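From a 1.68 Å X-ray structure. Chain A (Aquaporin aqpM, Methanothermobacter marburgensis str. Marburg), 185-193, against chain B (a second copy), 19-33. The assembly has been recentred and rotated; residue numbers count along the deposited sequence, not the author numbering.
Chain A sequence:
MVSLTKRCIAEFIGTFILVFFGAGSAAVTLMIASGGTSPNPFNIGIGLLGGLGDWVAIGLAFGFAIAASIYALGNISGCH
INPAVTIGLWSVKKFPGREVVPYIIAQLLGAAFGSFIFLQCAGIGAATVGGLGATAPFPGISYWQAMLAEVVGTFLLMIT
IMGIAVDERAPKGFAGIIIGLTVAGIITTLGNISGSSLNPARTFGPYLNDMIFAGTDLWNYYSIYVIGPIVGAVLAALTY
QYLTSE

Chain A 185-193: GIITTLGNI
Chain B (19-33) VFFGAGSAAVTLMIA

Two helices from separate copies of aquaporin aqpM cross at 46°, their N-to-C directions more parallel than opposed, with axes 8.5 Å apart at closest approach. The register is set by Thr A189 and Ser B25, whose CA atoms lie 4.5 Å apart. Phi/psi stay helical, near -65/-40 along most of both stretches, and the contact buries 471 Å² in all between residues that are themselves buried.

Chain B enters through a wider pi-type turn at 19-23. Phe B20 (chi1 t, chi2 -78°) starts sideways, but its ring swings nearer and brings CE1 to 3.7 Å from Leu A190 CD1. Phe B21 (m, chi2 -79°) is covered more: its CE1 lies 3.9 Å from both Ile A186 CG2 and Leu A190 CD2. Ile A186 is mt; Leu A190 reaches the two rings from an off-well conformation, chi1 -96° and chi2 21°. Apolar side chains suit this buried space.

The polar link is made here too. Thr A189, chi1 m, donates from OG1 to Phe B21 O at 2.7 Å. Phe B21 O also accepts Ser B25 N at 3.1 Å, so it serves its own helix and chain A at once.

The side chain of Thr A189 sits as a knob among Phe B20, Phe B21, Gly B24 and Ser B25, with CG2 4.1 Å from Gly B24 C. An ideal CB on Gly B24 would be tight against Thr A189 CG2 at 3.3 Å and clash with Phe B20 O at 2.2 Å. Ser B25, chi1 p, turns OG back to Gly B22 O at 2.7 Å, satisfying its hydroxyl locally.

Val B28 (t) points toward chain A, CG2 3.6 Å from Thr A189 O and CG1 4.0 Å from Asn A192 CB. Ile B32 (pt) places CG2 3.7 Å from OD1 of Asn A192 (chi1 -140°, chi2 96°), whose amide is hydrogen-bonded elsewhere in the structure. Helix A kinks where N of Asn A192 and Ile A193 has no bond to the turn before.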

# COMPACT_ATOMS: atom_id res chain seq x y z
N GLY A 185 0.22 -8.77 -4.52
CA GLY A 185 1.58 -9.27 -4.35
C GLY A 185 1.98 -10.28 -5.41
O GLY A 185 3.11 -10.26 -5.90
N ILE A 186 1.06 -11.16 -5.78
CA ILE A 186 1.34 -12.17 -6.79
C ILE A 186 1.58 -11.49 -8.14
O ILE A 186 2.50 -11.87 -8.88
CB ILE A 186 0.17 -13.19 -6.89
CG1 ILE A 186 0.07 -13.98 -5.58
CG2 ILE A 186 0.39 -14.16 -8.07
CD1 ILE A 186 -1.23 -14.76 -5.41
N ILE A 187 0.78 -10.48 -8.46
CA ILE A 187 0.94 -9.77 -9.73
C ILE A 187 2.28 -9.01 -9.75
O ILE A 187 2.94 -8.94 -10.79
CB ILE A 187 -0.23 -8.77 -9.96
CG1 ILE A 187 -1.51 -9.55 -10.28
CG2 ILE A 187 0.10 -7.79 -11.09
CD1 ILE A 187 -2.78 -8.70 -10.27
N THR A 188 2.67 -8.46 -8.62
CA THR A 188 3.93 -7.72 -8.56
C THR A 188 5.09 -8.62 -8.96
O THR A 188 5.99 -8.21 -9.69
CB THR A 188 4.16 -7.16 -7.13
OG1 THR A 188 3.06 -6.30 -6.78
CG2 THR A 188 5.45 -6.35 -7.07
N THR A 189 5.06 -9.87 -8.51
CA THR A 189 6.13 -10.83 -8.82
C THR A 189 6.02 -11.48 -10.20
O THR A 189 6.98 -11.50 -10.97
CB THR A 189 6.17 -11.97 -7.78
OG1 THR A 189 6.34 -11.42 -6.46
CG2 THR A 189 7.33 -12.93 -8.07
N LEU A 190 4.84 -12.01 -10.49
CA LEU A 190 4.59 -12.75 -11.74
C LEU A 190 4.06 -11.97 -12.95
O LEU A 190 3.96 -12.53 -14.04
CB LEU A 190 3.64 -13.91 -11.43
CG LEU A 190 4.16 -15.33 -11.15
CD1 LEU A 190 5.61 -15.32 -10.72
CD2 LEU A 190 3.28 -16.00 -10.12
N GLY A 191 3.72 -10.70 -12.76
CA GLY A 191 3.19 -9.92 -13.86
C GLY A 191 4.06 -9.93 -15.11
O GLY A 191 3.56 -10.16 -16.21
N ASN A 192 5.36 -9.71 -14.93
CA ASN A 192 6.28 -9.66 -16.06
C ASN A 192 6.73 -11.04 -16.56
O ASN A 192 7.65 -11.14 -17.37
CB ASN A 192 7.50 -8.82 -15.71
CG ASN A 192 7.96 -7.95 -16.87
OD1 ASN A 192 7.60 -6.78 -16.96
ND2 ASN A 192 8.74 -8.53 -17.78
N ILE A 193 6.08 -12.09 -16.07
CA ILE A 193 6.41 -13.44 -16.51
C ILE A 193 5.26 -14.00 -17.34
O ILE A 193 5.43 -14.28 -18.53
CB ILE A 193 6.71 -14.38 -15.31
CG1 ILE A 193 7.97 -13.89 -14.58
CG2 ILE A 193 6.92 -15.81 -15.80
CD1 ILE A 193 8.35 -14.72 -13.37
N VAL B 19 10.15 -16.87 -0.35
CA VAL B 19 11.27 -16.72 -1.28
C VAL B 19 10.86 -16.62 -2.75
O VAL B 19 11.38 -15.78 -3.49
CB VAL B 19 12.28 -17.88 -1.09
CG1 VAL B 19 13.42 -17.76 -2.10
CG2 VAL B 19 12.83 -17.85 0.33
N PHE B 20 9.92 -17.46 -3.17
CA PHE B 20 9.47 -17.43 -4.56
C PHE B 20 8.93 -16.05 -4.93
O PHE B 20 9.36 -15.44 -5.91
CB PHE B 20 8.38 -18.50 -4.78
CG PHE B 20 7.85 -18.54 -6.19
CD1 PHE B 20 6.92 -17.61 -6.64
CD2 PHE B 20 8.28 -19.52 -7.08
CE1 PHE B 20 6.43 -17.64 -7.94
CE2 PHE B 20 7.80 -19.57 -8.39
CZ PHE B 20 6.87 -18.63 -8.83
N PHE B 21 8.01 -15.53 -4.13
CA PHE B 21 7.41 -14.23 -4.42
C PHE B 21 8.25 -13.01 -4.03
O PHE B 21 8.38 -12.08 -4.82
CB PHE B 21 6.02 -14.16 -3.78
CG PHE B 21 5.03 -15.07 -4.43
CD1 PHE B 21 4.42 -14.71 -5.63
CD2 PHE B 21 4.76 -16.33 -3.89
CE1 PHE B 21 3.56 -15.59 -6.29
CE2 PHE B 21 3.90 -17.22 -4.54
CZ PHE B 21 3.30 -16.84 -5.75
N GLY B 22 8.82 -13.03 -2.82
CA GLY B 22 9.62 -11.91 -2.38
C GLY B 22 10.93 -11.74 -3.13
O GLY B 22 11.16 -10.73 -3.78
N ALA B 23 11.81 -12.74 -3.02
CA ALA B 23 13.10 -12.68 -3.70
C ALA B 23 12.88 -12.62 -5.21
O ALA B 23 13.67 -12.03 -5.95
CB ALA B 23 13.95 -13.89 -3.33
N GLY B 24 11.78 -13.23 -5.66
CA GLY B 24 11.48 -13.22 -7.08
C GLY B 24 11.21 -11.83 -7.62
O GLY B 24 11.64 -11.49 -8.73
N SER B 25 10.52 -11.00 -6.84
CA SER B 25 10.22 -9.64 -7.28
C SER B 25 11.50 -8.82 -7.46
O SER B 25 11.57 -7.97 -8.35
CB SER B 25 9.29 -8.94 -6.29
OG SER B 25 9.95 -8.64 -5.06
N ALA B 26 12.50 -9.07 -6.63
CA ALA B 26 13.76 -8.35 -6.72
C ALA B 26 14.49 -8.77 -8.00
O ALA B 26 15.06 -7.93 -8.70
CB ALA B 26 14.63 -8.64 -5.50
N ALA B 27 14.47 -10.06 -8.31
CA ALA B 27 15.12 -10.55 -9.52
C ALA B 27 14.44 -9.93 -10.74
O ALA B 27 15.10 -9.49 -11.68
CB ALA B 27 15.05 -12.07 -9.58
N VAL B 28 13.11 -9.88 -10.73
CA VAL B 28 12.36 -9.31 -11.84
C VAL B 28 12.70 -7.83 -12.04
O VAL B 28 12.85 -7.38 -13.17
CB VAL B 28 10.83 -9.44 -11.61
CG1 VAL B 28 10.08 -8.63 -12.67
CG2 VAL B 28 10.42 -10.90 -11.69
N THR B 29 12.84 -7.09 -10.95
CA THR B 29 13.17 -5.67 -11.04
C THR B 29 14.48 -5.48 -11.81
O THR B 29 14.58 -4.64 -12.70
CB THR B 29 13.33 -5.05 -9.64
OG1 THR B 29 12.12 -5.25 -8.89
CG2 THR B 29 13.61 -3.55 -9.74
N LEU B 30 15.48 -6.27 -11.45
CA LEU B 30 16.78 -6.19 -12.10
C LEU B 30 16.69 -6.62 -13.56
O LEU B 30 17.39 -6.07 -14.42
CB LEU B 30 17.80 -7.04 -11.35
CG LEU B 30 18.24 -6.48 -9.99
CD1 LEU B 30 19.09 -7.51 -9.25
CD2 LEU B 30 19.01 -5.19 -10.19
N MET B 31 15.83 -7.58 -13.85
CA MET B 31 15.66 -8.06 -15.22
C MET B 31 15.03 -7.00 -16.12
O MET B 31 15.44 -6.83 -17.27
CB MET B 31 14.82 -9.34 -15.24
CG MET B 31 15.52 -10.54 -14.62
SD MET B 31 14.42 -11.95 -14.42
CE MET B 31 14.42 -12.64 -16.09
N ILE B 32 14.04 -6.27 -15.62
CA ILE B 32 13.40 -5.24 -16.44
C ILE B 32 14.20 -3.94 -16.49
O ILE B 32 13.95 -3.09 -17.34
CB ILE B 32 11.96 -4.92 -15.96
CG1 ILE B 32 11.98 -4.32 -14.56
CG2 ILE B 32 11.11 -6.18 -16.01
CD1 ILE B 32 10.62 -3.78 -14.11
N ALA B 33 15.18 -3.80 -15.60
CA ALA B 33 16.01 -2.60 -15.58
C ALA B 33 17.34 -2.84 -16.30
O ALA B 33 18.10 -1.90 -16.55
CB ALA B 33 16.28 -2.17 -14.15